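Local coordinates for protein beta-galactosidase (PDB 3TTY) that hydrolyses beta-galactosides, probably working as a trimer, and binds galactose in a TIM-barrel glycoside hydrolase domain, at residues E516-L521 against D564-T569; G523-I528 against S540-I545; V529-W534 against L558-A563; G535-S540 against A591-G596; T554-A559 against L572-F577. All coordinates share one frame; numbering follows the deposited sequence.

Contact 1 (E516-L521 against D564-T569); sequences EIDALL and DYYKGT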
# COMPACT_ATOMS: atom_id res chain seq x y z
N GLU A 516 20.60 -0.87 -28.08
CA GLU A 516 19.38 -1.10 -27.29
C GLU A 516 19.75 -1.40 -25.84
O GLU A 516 20.89 -1.73 -25.54
CB GLU A 516 18.55 -2.26 -27.87
CG GLU A 516 19.26 -3.61 -27.89
CD GLU A 516 18.42 -4.68 -28.55
OE1 GLU A 516 18.84 -5.86 -28.54
OE2 GLU A 516 17.34 -4.36 -29.08
N ILE A 517 18.78 -1.27 -24.95
CA ILE A 517 19.06 -1.50 -23.54
C ILE A 517 18.14 -2.58 -22.97
O ILE A 517 16.94 -2.62 -23.26
CB ILE A 517 18.98 -0.18 -22.72
CG1 ILE A 517 19.76 -0.33 -21.40
CG2 ILE A 517 17.53 0.24 -22.49
CD1 ILE A 517 19.93 0.97 -20.63
N ASP A 518 18.72 -3.48 -22.18
CA ASP A 518 18.00 -4.61 -21.61
C ASP A 518 17.80 -4.48 -20.09
O ASP A 518 18.76 -4.33 -19.34
CB ASP A 518 18.74 -5.90 -21.92
CG ASP A 518 17.99 -7.12 -21.47
OD1 ASP A 518 16.74 -7.12 -21.58
OD2 ASP A 518 18.64 -8.08 -20.98
N ALA A 519 16.55 -4.54 -19.65
CA ALA A 519 16.23 -4.50 -18.22
C ALA A 519 16.22 -5.91 -17.63
O ALA A 519 15.50 -6.79 -18.10
CB ALA A 519 14.90 -3.81 -17.99
N LEU A 520 17.03 -6.14 -16.60
CA LEU A 520 17.04 -7.44 -15.93
C LEU A 520 15.93 -7.55 -14.89
O LEU A 520 15.68 -6.62 -14.11
CB LEU A 520 18.41 -7.70 -15.27
CG LEU A 520 19.61 -7.64 -16.23
CD1 LEU A 520 20.87 -8.13 -15.53
CD2 LEU A 520 19.35 -8.42 -17.52
N LEU A 521 15.25 -8.70 -14.88
CA LEU A 521 14.28 -8.97 -13.83
C LEU A 521 15.04 -9.11 -12.50
O LEU A 521 16.23 -9.43 -12.50
CB LEU A 521 13.49 -10.24 -14.15
CG LEU A 521 12.17 -10.05 -14.91
CD1 LEU A 521 12.34 -9.18 -16.15
CD2 LEU A 521 11.55 -11.40 -15.28
N ASP A 564 23.83 -14.43 -21.75
CA ASP A 564 22.65 -13.89 -22.44
C ASP A 564 22.97 -13.64 -23.91
O ASP A 564 24.11 -13.82 -24.34
CB ASP A 564 22.17 -12.61 -21.75
CG ASP A 564 20.68 -12.61 -21.49
OD1 ASP A 564 19.94 -13.18 -22.32
OD2 ASP A 564 20.25 -12.04 -20.46
N TYR A 565 21.97 -13.23 -24.69
CA TYR A 565 22.14 -13.08 -26.14
C TYR A 565 23.19 -12.05 -26.56
O TYR A 565 23.69 -12.09 -27.68
CB TYR A 565 20.81 -12.80 -26.85
CG TYR A 565 20.27 -11.40 -26.67
CD1 TYR A 565 19.53 -11.06 -25.54
CD2 TYR A 565 20.48 -10.43 -27.63
CE1 TYR A 565 19.04 -9.78 -25.38
CE2 TYR A 565 19.99 -9.15 -27.48
CZ TYR A 565 19.27 -8.83 -26.36
OH TYR A 565 18.79 -7.55 -26.21
N TYR A 566 23.52 -11.11 -25.66
CA TYR A 566 24.57 -10.14 -25.96
C TYR A 566 25.95 -10.56 -25.45
O TYR A 566 26.90 -9.76 -25.44
CB TYR A 566 24.21 -8.74 -25.48
CG TYR A 566 23.42 -8.68 -24.19
CD1 TYR A 566 24.05 -8.47 -22.96
CD2 TYR A 566 22.04 -8.77 -24.21
CE1 TYR A 566 23.31 -8.38 -21.79
CE2 TYR A 566 21.30 -8.68 -23.05
CZ TYR A 566 21.93 -8.49 -21.84
OH TYR A 566 21.17 -8.41 -20.70
N LYS A 567 26.07 -11.81 -25.03
CA LYS A 567 27.34 -12.35 -24.60
C LYS A 567 28.44 -12.01 -25.60
O LYS A 567 28.26 -12.17 -26.80
CB LYS A 567 27.24 -13.87 -24.46
CG LYS A 567 28.56 -14.55 -24.09
CD LYS A 567 28.40 -16.06 -24.10
CE LYS A 567 29.66 -16.75 -23.60
NZ LYS A 567 29.42 -18.21 -23.43
N GLY A 568 29.57 -11.52 -25.09
CA GLY A 568 30.72 -11.25 -25.92
C GLY A 568 30.72 -9.86 -26.55
O GLY A 568 31.59 -9.54 -27.37
N THR A 569 29.75 -9.03 -26.17
CA THR A 569 29.72 -7.66 -26.67
C THR A 569 30.26 -6.75 -25.57
O THR A 569 30.31 -7.15 -24.41
CB THR A 569 28.29 -7.25 -27.13
OG1 THR A 569 27.37 -7.44 -26.06
CG2 THR A 569 27.85 -8.10 -28.33
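The rings of Tyr-565 and Tyr-566 both meet strand 516-519 at an edge, near their own planes, through their hydroxyls. Glu-516 OE1 lies at the edge of the Tyr-565 ring, and Asp-518 OD2 at that of Tyr-566. On one face of Tyr-565 sits Tyr-566 CD2, 3.3 Å above the plane and displaced from the ring centre, while one face of Tyr-566 carries Asp-564 CB. Tyr-566 OH donates to Asp-518 OD2 at 2.6 Å and uses the anti lone pair, the carboxylate turned 73° from the ring. Asp-518 CG, anti to its backbone N (chi1 -175°), is set on the side of Tyr-566. Glu-516 and Tyr-565 meet tip to tip: Tyr-565 OH donates to Glu-516 OE1 at 2.9 Å, from above a carboxylate plane 88° from the ring. Leu-520 CD2 packs against the hydroxyl, 3.7 Å from Tyr-566 OH. Asp-518 OD2 and Asp-564 OD2 stand 4.3 Å apart, like charges that would repel, probably offset by Arg-323 of the second subunit, which bridges to OD1 of both; Arg-371 of that subunit pairs with Glu-516 OE1. The contact thus belongs to a subunit interface. Strand 512-519 pairs with strand 546-552, whose Cys-547 and Val-549 touch Tyr-566, and the tyrosines ride on turns linking strands 556-561 and 570-577.

Contact 2 (G523-I528 against S540-I545); sequences GHQNEI and SYSCGI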
# COMPACT_ATOMS: atom_id res chain seq x y z
N GLY A 523 16.96 -10.18 -9.28
CA GLY A 523 17.72 -11.39 -9.02
C GLY A 523 18.42 -11.98 -10.23
O GLY A 523 19.07 -13.02 -10.12
N HIS A 524 18.29 -11.34 -11.38
CA HIS A 524 19.08 -11.74 -12.54
C HIS A 524 20.28 -10.81 -12.66
O HIS A 524 20.19 -9.61 -12.39
CB HIS A 524 18.26 -11.68 -13.82
CG HIS A 524 17.28 -12.79 -13.97
ND1 HIS A 524 16.08 -12.82 -13.28
CD2 HIS A 524 17.30 -13.91 -14.72
CE1 HIS A 524 15.42 -13.92 -13.60
NE2 HIS A 524 16.14 -14.60 -14.47
N GLN A 525 21.41 -11.39 -13.04
CA GLN A 525 22.63 -10.64 -13.21
C GLN A 525 23.32 -11.10 -14.48
O GLN A 525 22.90 -12.08 -15.09
CB GLN A 525 23.56 -10.85 -12.01
CG GLN A 525 22.94 -10.42 -10.69
CD GLN A 525 23.86 -10.63 -9.50
OE1 GLN A 525 23.56 -10.18 -8.39
NE2 GLN A 525 24.97 -11.32 -9.72
N ASN A 526 24.36 -10.38 -14.88
CA ASN A 526 25.23 -10.79 -15.97
C ASN A 526 26.66 -10.71 -15.45
O ASN A 526 26.90 -10.53 -14.26
CB ASN A 526 25.05 -9.89 -17.21
CG ASN A 526 25.44 -10.59 -18.51
OD1 ASN A 526 26.61 -10.90 -18.74
ND2 ASN A 526 24.46 -10.82 -19.38
N GLU A 527 27.61 -10.81 -16.36
CA GLU A 527 29.00 -10.98 -15.99
C GLU A 527 29.86 -10.03 -16.82
O GLU A 527 29.71 -9.94 -18.04
CB GLU A 527 29.39 -12.45 -16.23
CG GLU A 527 30.83 -12.85 -15.89
CD GLU A 527 31.14 -14.30 -16.31
OE1 GLU A 527 32.31 -14.74 -16.15
OE2 GLU A 527 30.22 -14.99 -16.80
N ILE A 528 30.72 -9.29 -16.13
CA ILE A 528 31.72 -8.45 -16.77
C ILE A 528 33.00 -9.27 -16.87
O ILE A 528 33.58 -9.67 -15.85
CB ILE A 528 31.95 -7.16 -15.97
CG1 ILE A 528 30.70 -6.29 -16.01
CG2 ILE A 528 33.12 -6.38 -16.53
CD1 ILE A 528 30.75 -5.14 -15.05
N SER A 540 36.47 -12.10 -13.88
CA SER A 540 35.04 -11.82 -14.01
C SER A 540 34.49 -11.04 -12.83
O SER A 540 34.95 -11.20 -11.69
CB SER A 540 34.25 -13.12 -14.14
OG SER A 540 34.54 -13.76 -15.38
N TYR A 541 33.50 -10.19 -13.10
CA TYR A 541 32.73 -9.52 -12.04
C TYR A 541 31.25 -9.62 -12.37
O TYR A 541 30.88 -9.97 -13.49
CB TYR A 541 33.13 -8.06 -11.89
CG TYR A 541 34.60 -7.84 -11.63
CD1 TYR A 541 35.09 -7.69 -10.34
CD2 TYR A 541 35.51 -7.79 -12.68
CE1 TYR A 541 36.44 -7.50 -10.10
CE2 TYR A 541 36.86 -7.58 -12.46
CZ TYR A 541 37.32 -7.45 -11.17
OH TYR A 541 38.67 -7.26 -10.95
N SER A 542 30.38 -9.33 -11.41
CA SER A 542 28.95 -9.35 -11.72
C SER A 542 28.45 -7.95 -12.05
O SER A 542 29.04 -6.95 -11.62
CB SER A 542 28.16 -9.96 -10.56
OG SER A 542 28.45 -9.28 -9.36
N CYS A 543 27.38 -7.88 -12.83
CA CYS A 543 26.72 -6.61 -13.08
C CYS A 543 25.23 -6.85 -13.18
O CYS A 543 24.80 -7.99 -13.32
CB CYS A 543 27.25 -5.95 -14.36
SG CYS A 543 26.81 -6.84 -15.87
N GLY A 544 24.43 -5.79 -13.12
CA GLY A 544 23.00 -5.97 -13.07
C GLY A 544 22.14 -4.76 -13.38
O GLY A 544 22.62 -3.72 -13.84
N ILE A 545 20.84 -4.92 -13.12
CA ILE A 545 19.86 -3.86 -13.30
C ILE A 545 19.59 -3.57 -14.77
O ILE A 545 18.55 -3.95 -15.29
CB ILE A 545 20.22 -2.60 -12.52
CG1 ILE A 545 20.58 -2.97 -11.07
CG2 ILE A 545 19.06 -1.62 -12.54
CD1 ILE A 545 20.73 -1.77 -10.14
O HOH W 1 19.66 -7.07 -11.61
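Ser-540 OG donates to Glu-527 OE1 at 2.6 Å, using the anti lone pair of the carboxylate. Glu-527 CG is anti to its backbone N (chi1 -179°), and the chain runs on extended from there to the serine. The backbones are held as an antiparallel ladder. Ile-528 and Tyr-541 form one hydrogen-bonded pair, with Ile-528 N to Tyr-541 O at 2.7 Å and Tyr-541 N to Ile-528 O at 2.8 Å; Asn-526 and Cys-543 form the next, Asn-526 N reaching Cys-543 O at 2.9 Å. Beyond the ladder, a water accepts from Ile-545 N and donates to His-524 O. Asn-526 OD1 takes its own strand's Glu-527 N at 2.6 Å and also Gly-562 N, while ND2 reaches Ala-563 O, which ties this hairpin to the end of strand 556-561. Ile-528 CD1 rests 3.7 Å from Cys-543 CB, and Cys-543 SG lies 3.8 Å from Asn-526 CB. On the face of Glu-527 and Ser-542, Gln-525 NE2 comes 3.6 Å from Ser-542 CB, while Ser-542 OG bonds to Asp-590. The beta hairpin is therefore two-sided: Gln-525, Glu-527 and Ser-542 make a polar face, the other is mostly apolar apart from the bonded amide of Asn-526, and Ser-540 OG, reaching Glu-527 from the strand's start, would probably help stabilise its negative charge.

Contact 3 (V529-W534 against L558-A563); sequences VLRQDW and LAEYGA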
# COMPACT_ATOMS: atom_id res chain seq x y z
N VAL A 529 33.42 -9.55 -18.10
CA VAL A 529 34.57 -10.41 -18.36
C VAL A 529 35.69 -9.62 -19.00
O VAL A 529 35.61 -9.27 -20.17
CB VAL A 529 34.21 -11.53 -19.33
CG1 VAL A 529 35.43 -12.43 -19.57
CG2 VAL A 529 33.02 -12.33 -18.81
N LEU A 530 36.75 -9.36 -18.25
CA LEU A 530 37.87 -8.61 -18.80
C LEU A 530 38.61 -9.32 -19.95
O LEU A 530 38.86 -10.53 -19.91
CB LEU A 530 38.83 -8.16 -17.71
CG LEU A 530 38.31 -6.83 -17.18
CD1 LEU A 530 37.38 -7.04 -15.97
CD2 LEU A 530 39.45 -5.89 -16.88
N ARG A 531 38.95 -8.55 -20.97
CA ARG A 531 39.64 -9.10 -22.13
C ARG A 531 41.02 -9.59 -21.70
O ARG A 531 41.48 -10.64 -22.14
CB ARG A 531 39.78 -8.04 -23.21
CG ARG A 531 38.49 -7.72 -23.93
CD ARG A 531 38.24 -8.72 -25.03
NE ARG A 531 37.57 -8.10 -26.17
CZ ARG A 531 38.18 -7.29 -27.03
NH1 ARG A 531 39.47 -7.00 -26.89
NH2 ARG A 531 37.49 -6.78 -28.04
N GLN A 532 41.66 -8.81 -20.83
CA GLN A 532 42.96 -9.16 -20.28
C GLN A 532 43.15 -8.41 -18.97
O GLN A 532 42.48 -7.41 -18.72
CB GLN A 532 44.08 -8.82 -21.26
CG GLN A 532 44.12 -7.35 -21.65
CD GLN A 532 44.88 -7.10 -22.95
OE1 GLN A 532 44.72 -7.83 -23.93
NE2 GLN A 532 45.71 -6.06 -22.96
N ASP A 533 44.05 -8.90 -18.13
CA ASP A 533 44.32 -8.22 -16.87
C ASP A 533 44.60 -6.77 -17.21
O ASP A 533 45.34 -6.47 -18.15
CB ASP A 533 45.50 -8.87 -16.13
CG ASP A 533 45.18 -10.27 -15.61
OD1 ASP A 533 44.12 -10.84 -15.96
OD2 ASP A 533 46.00 -10.82 -14.84
N TRP A 534 43.98 -5.86 -16.47
CA TRP A 534 44.19 -4.43 -16.67
C TRP A 534 44.18 -3.74 -15.30
O TRP A 534 43.12 -3.53 -14.70
CB TRP A 534 43.13 -3.83 -17.61
CG TRP A 534 43.15 -2.32 -17.66
CD1 TRP A 534 44.21 -1.52 -17.98
CD2 TRP A 534 42.05 -1.43 -17.38
NE1 TRP A 534 43.85 -0.19 -17.91
CE2 TRP A 534 42.53 -0.11 -17.54
CE3 TRP A 534 40.72 -1.62 -17.00
CZ2 TRP A 534 41.72 1.01 -17.34
CZ3 TRP A 534 39.91 -0.51 -16.80
CH2 TRP A 534 40.42 0.79 -16.97
N LEU A 558 37.54 -3.13 -23.34
CA LEU A 558 38.34 -3.64 -22.23
C LEU A 558 37.70 -4.85 -21.56
O LEU A 558 38.39 -5.63 -20.90
CB LEU A 558 38.61 -2.54 -21.19
CG LEU A 558 39.31 -1.29 -21.71
CD1 LEU A 558 39.48 -0.29 -20.59
CD2 LEU A 558 40.67 -1.63 -22.33
N ALA A 559 36.39 -5.00 -21.74
CA ALA A 559 35.64 -6.09 -21.13
C ALA A 559 34.32 -6.33 -21.86
O ALA A 559 33.74 -5.40 -22.42
CB ALA A 559 35.38 -5.81 -19.65
N GLU A 560 33.86 -7.57 -21.84
CA GLU A 560 32.65 -7.98 -22.55
C GLU A 560 31.68 -8.70 -21.64
O GLU A 560 32.06 -9.22 -20.60
CB GLU A 560 33.05 -8.94 -23.68
CG GLU A 560 34.24 -8.46 -24.48
CD GLU A 560 34.74 -9.51 -25.46
OE1 GLU A 560 34.60 -10.72 -25.16
OE2 GLU A 560 35.25 -9.10 -26.53
N TYR A 561 30.41 -8.75 -22.05
CA TYR A 561 29.40 -9.50 -21.30
C TYR A 561 29.70 -10.99 -21.33
O TYR A 561 30.31 -11.50 -22.27
CB TYR A 561 28.00 -9.26 -21.86
CG TYR A 561 27.44 -7.88 -21.63
CD1 TYR A 561 27.23 -7.02 -22.69
CD2 TYR A 561 27.11 -7.44 -20.35
CE1 TYR A 561 26.71 -5.76 -22.50
CE2 TYR A 561 26.59 -6.18 -20.14
CZ TYR A 561 26.39 -5.34 -21.22
OH TYR A 561 25.87 -4.09 -21.05
N GLY A 562 29.26 -11.70 -20.29
CA GLY A 562 29.56 -13.11 -20.16
C GLY A 562 28.41 -14.04 -20.47
O GLY A 562 28.63 -15.24 -20.65
N ALA A 563 27.19 -13.51 -20.55
CA ALA A 563 26.00 -14.35 -20.69
C ALA A 563 24.91 -13.68 -21.51
O ALA A 563 25.04 -12.52 -21.92
CB ALA A 563 25.47 -14.74 -19.33
O HOH W 2 36.16 -10.62 -22.86
O HOH W 3 41.18 -5.55 -20.39
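Val-529 with Glu-560 and Leu-530 with Ala-559 form a short antiparallel pairing in the large mixed sheet, at the point where strand 525-530 gives way to the loop that leads on to strand 540-544. Val-529 and Glu-560 are the hydrogen-bonded pair, Val-529 N to Glu-560 O at 2.9 Å and Glu-560 N to Val-529 O at 3.0 Å. The ladder goes one step past the strand: Arg-531 N points at Leu-558 O with an angle of 176° at the hydrogen. That carbonyl also accepts from a water that donates to Gln-532 O as well, so two donors grip it. Side chains divide between the faces. Beside Val-529, Arg-531 and Glu-560 make a salt bridge, NE to OE2 at 2.6 Å; the oxygen lies at the guanidinium edge, near its plane, whereas NE approaches from above the carboxylate, the two planes being almost perpendicular. The Arg-531 chain turns off at CG (chi2 -83°, CD out of line with CA), and CD and NE lie beside Glu-560. Val-529 CG2 packs against Gly-562 CA at 3.8 Å, where a beta carbon would be tight. On the other face, Leu-530 CG lies 4.0 Å from Ala-559 CB. At the loop end, Leu-558 CD1 sits over one face of the Trp-534 six-membered ring, 3.8 Å from its centroid and 12° off the normal, a CH-pi contact. Trp-534 O is held by Asn-600 of helix 591-604. An ion pair joined by one hydrogen bond and an apolar contact of the indole with the strand thus fasten the loop by unlike means, and the arginine would probably favour an ionised Glu-560.

Contact 4 (G535-S540 against A591-G596); sequences GGLRGS and ADFLQG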
# COMPACT_ATOMS: atom_id res chain seq x y z
N GLY A 535 45.37 -3.42 -14.82
CA GLY A 535 45.53 -2.82 -13.51
C GLY A 535 44.86 -3.67 -12.47
O GLY A 535 45.04 -4.89 -12.46
N GLY A 536 44.07 -3.05 -11.61
CA GLY A 536 43.37 -3.76 -10.56
C GLY A 536 42.17 -4.56 -11.02
O GLY A 536 41.45 -5.12 -10.20
N LEU A 537 41.94 -4.63 -12.33
CA LEU A 537 40.76 -5.35 -12.85
C LEU A 537 41.18 -6.64 -13.56
O LEU A 537 42.08 -6.63 -14.40
CB LEU A 537 39.97 -4.45 -13.80
CG LEU A 537 38.53 -3.97 -13.53
CD1 LEU A 537 38.20 -3.81 -12.06
CD2 LEU A 537 38.25 -2.66 -14.31
N ARG A 538 40.54 -7.75 -13.22
CA ARG A 538 41.00 -9.05 -13.67
C ARG A 538 39.94 -10.14 -13.52
O ARG A 538 39.25 -10.22 -12.50
CB ARG A 538 42.26 -9.42 -12.88
CG ARG A 538 42.77 -10.82 -13.10
CD ARG A 538 44.14 -10.98 -12.43
NE ARG A 538 44.23 -10.25 -11.17
CZ ARG A 538 43.83 -10.73 -9.99
NH1 ARG A 538 43.30 -11.95 -9.91
NH2 ARG A 538 43.95 -9.99 -8.90
N GLY A 539 39.80 -10.98 -14.54
CA GLY A 539 38.81 -12.05 -14.51
C GLY A 539 37.39 -11.54 -14.67
O GLY A 539 37.13 -10.65 -15.47
N SER A 540 36.47 -12.10 -13.88
CA SER A 540 35.04 -11.82 -14.01
C SER A 540 34.49 -11.04 -12.83
O SER A 540 34.95 -11.20 -11.69
CB SER A 540 34.25 -13.12 -14.14
OG SER A 540 34.54 -13.76 -15.38
N ALA A 591 30.68 -4.00 -6.56
CA ALA A 591 31.57 -3.09 -5.86
C ALA A 591 33.04 -3.39 -6.11
O ALA A 591 33.88 -2.49 -6.12
CB ALA A 591 31.27 -3.11 -4.35
N ASP A 592 33.35 -4.67 -6.29
CA ASP A 592 34.73 -5.05 -6.57
C ASP A 592 35.17 -4.47 -7.91
O ASP A 592 36.29 -3.96 -8.04
CB ASP A 592 34.91 -6.58 -6.54
CG ASP A 592 34.64 -7.19 -5.16
OD1 ASP A 592 34.83 -6.49 -4.13
OD2 ASP A 592 34.25 -8.37 -5.12
N PHE A 593 34.29 -4.55 -8.91
CA PHE A 593 34.61 -3.96 -10.21
C PHE A 593 34.89 -2.47 -10.07
O PHE A 593 35.92 -1.98 -10.53
CB PHE A 593 33.50 -4.17 -11.24
CG PHE A 593 33.77 -3.51 -12.56
CD1 PHE A 593 34.49 -4.16 -13.55
CD2 PHE A 593 33.34 -2.21 -12.80
CE1 PHE A 593 34.74 -3.55 -14.76
CE2 PHE A 593 33.59 -1.59 -14.00
CZ PHE A 593 34.30 -2.27 -14.99
N LEU A 594 33.97 -1.74 -9.44
CA LEU A 594 34.13 -0.31 -9.25
C LEU A 594 35.38 0.04 -8.44
O LEU A 594 36.00 1.07 -8.67
CB LEU A 594 32.88 0.33 -8.66
CG LEU A 594 31.67 0.38 -9.61
CD1 LEU A 594 30.45 0.94 -8.90
CD2 LEU A 594 31.98 1.18 -10.88
N GLN A 595 35.74 -0.82 -7.49
CA GLN A 595 37.00 -0.64 -6.79
C GLN A 595 38.16 -0.60 -7.78
O GLN A 595 38.95 0.34 -7.79
CB GLN A 595 37.24 -1.77 -5.78
CG GLN A 595 38.69 -1.87 -5.34
CD GLN A 595 38.92 -2.85 -4.20
OE1 GLN A 595 39.70 -2.58 -3.29
NE2 GLN A 595 38.25 -4.01 -4.25
N GLY A 596 38.24 -1.63 -8.62
CA GLY A 596 39.29 -1.74 -9.63
C GLY A 596 39.30 -0.60 -10.63
O GLY A 596 40.34 0.00 -10.90
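Leu-537 reaches from the loop toward helix 591-604, and each of its carbons finds a partner on the way. CB leads off toward the helix and lies against Leu-530 of the adjoining strand. CG comes 4.0 Å from Phe-593 CE1, the two side chains crossing at a slant. From here the two methyls part. CD1 turns into the helix backbone and stands 3.3 Å from Phe-593 O and 3.4 Å from Gly-596 CA; CD2 stays with the aromatic ring, 3.6 Å from Phe-593 CE1, and also approaches Leu-572. The loop is the turn of the beta hairpin of strands 525-530 and 540-544, and the helix packs on one face of the mixed sheet in the trimerisation domain. Phe-593 CG is anti to the backbone N (chi1 177°), and the ring beyond it touches Ile-528 of the sheet. Gly-596 lets the loop come in: a beta carbon there would fall about 2.1 Å from Leu-537 CD1. An alanine at Leu-537 removes CG and both methyls, and would probably open a gap beside Phe-593 and Gly-596 and leave the aromatic ring less firmly held by the loop. Gly-536 O also comes near Gly-596 CA, at 4.1 Å, though no hydrogen bond joins the two segments. Polar fastening comes one turn further along the helix, where Asn-600 OD1 accepts from Gly-536 N. On its far side the helix turns Leu-594 against helix 423-435.

Contact 5 (T554-A559 against L572-F577); sequences TAEVLA and LTRNKF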
# COMPACT_ATOMS: atom_id res chain seq x y z
N THR A 554 35.10 4.02 -32.15
CA THR A 554 36.48 4.48 -32.00
C THR A 554 37.10 3.93 -30.72
O THR A 554 38.32 3.95 -30.53
CB THR A 554 36.55 6.02 -31.99
OG1 THR A 554 36.40 6.52 -33.33
CG2 THR A 554 37.90 6.49 -31.47
N ALA A 555 36.24 3.42 -29.84
CA ALA A 555 36.67 2.99 -28.51
C ALA A 555 37.26 1.58 -28.48
O ALA A 555 36.81 0.68 -29.19
CB ALA A 555 35.50 3.09 -27.53
N GLU A 556 38.28 1.40 -27.65
CA GLU A 556 38.84 0.09 -27.36
C GLU A 556 37.94 -0.64 -26.37
O GLU A 556 37.39 -0.02 -25.45
CB GLU A 556 40.24 0.27 -26.76
CG GLU A 556 40.91 -1.01 -26.26
CD GLU A 556 42.24 -0.72 -25.53
OE1 GLU A 556 42.51 0.45 -25.20
OE2 GLU A 556 43.00 -1.68 -25.29
N VAL A 557 37.77 -1.95 -26.56
CA VAL A 557 36.97 -2.79 -25.67
C VAL A 557 37.86 -3.40 -24.60
O VAL A 557 38.83 -4.09 -24.91
CB VAL A 557 36.26 -3.92 -26.45
CG1 VAL A 557 35.46 -4.82 -25.51
CG2 VAL A 557 35.36 -3.34 -27.54
N LEU A 558 37.54 -3.13 -23.34
CA LEU A 558 38.34 -3.64 -22.23
C LEU A 558 37.70 -4.85 -21.56
O LEU A 558 38.39 -5.63 -20.90
CB LEU A 558 38.61 -2.54 -21.19
CG LEU A 558 39.31 -1.29 -21.71
CD1 LEU A 558 39.48 -0.29 -20.59
CD2 LEU A 558 40.67 -1.63 -22.33
N ALA A 559 36.39 -5.00 -21.74
CA ALA A 559 35.64 -6.09 -21.13
C ALA A 559 34.32 -6.33 -21.86
O ALA A 559 33.74 -5.40 -22.42
CB ALA A 559 35.38 -5.81 -19.65
N LEU A 572 32.69 -2.70 -21.02
CA LEU A 572 33.59 -1.61 -20.63
C LEU A 572 34.45 -1.16 -21.81
O LEU A 572 35.15 -1.96 -22.43
CB LEU A 572 34.47 -2.00 -19.45
CG LEU A 572 35.44 -0.91 -19.00
CD1 LEU A 572 34.69 0.31 -18.48
CD2 LEU A 572 36.44 -1.43 -17.95
N THR A 573 34.39 0.14 -22.12
CA THR A 573 35.17 0.67 -23.23
C THR A 573 36.00 1.87 -22.80
O THR A 573 35.65 2.57 -21.85
CB THR A 573 34.26 1.05 -24.42
OG1 THR A 573 33.46 2.19 -24.09
CG2 THR A 573 33.35 -0.14 -24.80
N ARG A 574 37.11 2.09 -23.51
CA ARG A 574 37.97 3.25 -23.31
C ARG A 574 38.22 3.94 -24.65
O ARG A 574 38.76 3.32 -25.57
CB ARG A 574 39.31 2.83 -22.69
CG ARG A 574 40.31 3.97 -22.49
CD ARG A 574 41.66 3.47 -22.01
NE ARG A 574 42.56 4.55 -21.61
CZ ARG A 574 43.45 5.13 -22.42
NH1 ARG A 574 43.56 4.74 -23.68
NH2 ARG A 574 44.23 6.10 -21.96
N ASN A 575 37.81 5.20 -24.75
CA ASN A 575 38.05 5.99 -25.96
C ASN A 575 39.10 7.06 -25.75
O ASN A 575 38.96 7.91 -24.88
CB ASN A 575 36.78 6.68 -26.46
CG ASN A 575 36.92 7.17 -27.93
OD1 ASN A 575 37.42 6.44 -28.78
ND2 ASN A 575 36.52 8.40 -28.20
N LYS A 576 40.15 7.04 -26.58
CA LYS A 576 41.13 8.14 -26.55
C LYS A 576 40.61 9.32 -27.36
O LYS A 576 40.19 9.17 -28.50
CB LYS A 576 42.48 7.69 -27.11
CG LYS A 576 43.60 8.69 -26.86
CD LYS A 576 43.93 8.79 -25.37
CE LYS A 576 45.16 9.66 -25.13
NZ LYS A 576 45.50 9.79 -23.68
N PHE A 577 40.65 10.51 -26.77
CA PHE A 577 40.00 11.66 -27.35
C PHE A 577 40.84 12.88 -27.02
O PHE A 577 40.80 13.38 -25.90
CB PHE A 577 38.57 11.78 -26.78
CG PHE A 577 37.70 12.80 -27.47
CD1 PHE A 577 36.94 12.45 -28.57
CD2 PHE A 577 37.62 14.10 -27.00
CE1 PHE A 577 36.13 13.39 -29.21
CE2 PHE A 577 36.81 15.05 -27.63
CZ PHE A 577 36.06 14.68 -28.74
O HOH W 4 41.83 3.29 -25.64
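Glu-556 and Arg-574 are the regular hydrogen-bonded pair of this antiparallel ladder, Glu-556 N to Arg-574 O and Arg-574 N to Glu-556 O both at 2.9 Å. Past the pair of Val-557 and Thr-573 the register slips by one: Leu-572 O accepts from Leu-558 N at 2.8 Å and weakly from Ala-559 N, so that both residues face Leu-572 in a classic beta bulge. Of the charged groups, Glu-556 OE1 and Arg-574 NH1 do not meet directly but share a water, which also donates to Arg-574 O; Glu-604 forms the salt bridge of Arg-574, and its NE is hydrogen-bonded to Tyr-583 OH. Apolar contacts are modest. Leu-558 CD1 lies 3.8 Å from Arg-574 CB, and Ala-559 CB 3.9 Å from Leu-572 CB. Asn-575 CB touches Ala-555 CB at 4.0 Å, and its ND2 bonds Val-509 O. An alanine in place of Asn-575 keeps that beta-carbon contact but would probably leave Val-509 O without this donor. Strand 570-577 continues the sheet onto strand 580-585, Thr-573 pairing with Tyr-584, while Ala-555 and Thr-573 pack on Ile-512 of strand 512-519, and Leu-572 touches Trp-534.

In the fold
Contacts 2, 3 and 5 cross successive strands of one mixed sheet, in the order 540-544, 525-530, 556-561 and 570-577; contacts 2 and 3 share strand 525-530, contacts 3 and 5 strand 556-561. All three rest on backbone ladders, with charged side chains (Glu-527, Arg-531 with Glu-560, Glu-556 with Arg-574) beside them. Contact 4 is buried, the others partly so; without a hydrogen bond between its segments, it fits the hairpin loop to a helix, and its Phe-593 ring meets Leu-572 of contact 5 and Ile-528 of contact 2. In contact 1 side-chain hydroxyls and carboxylates carry the load, and it alone touches another subunit. Asn-526 packs on its Tyr-566, linking it to contact 2.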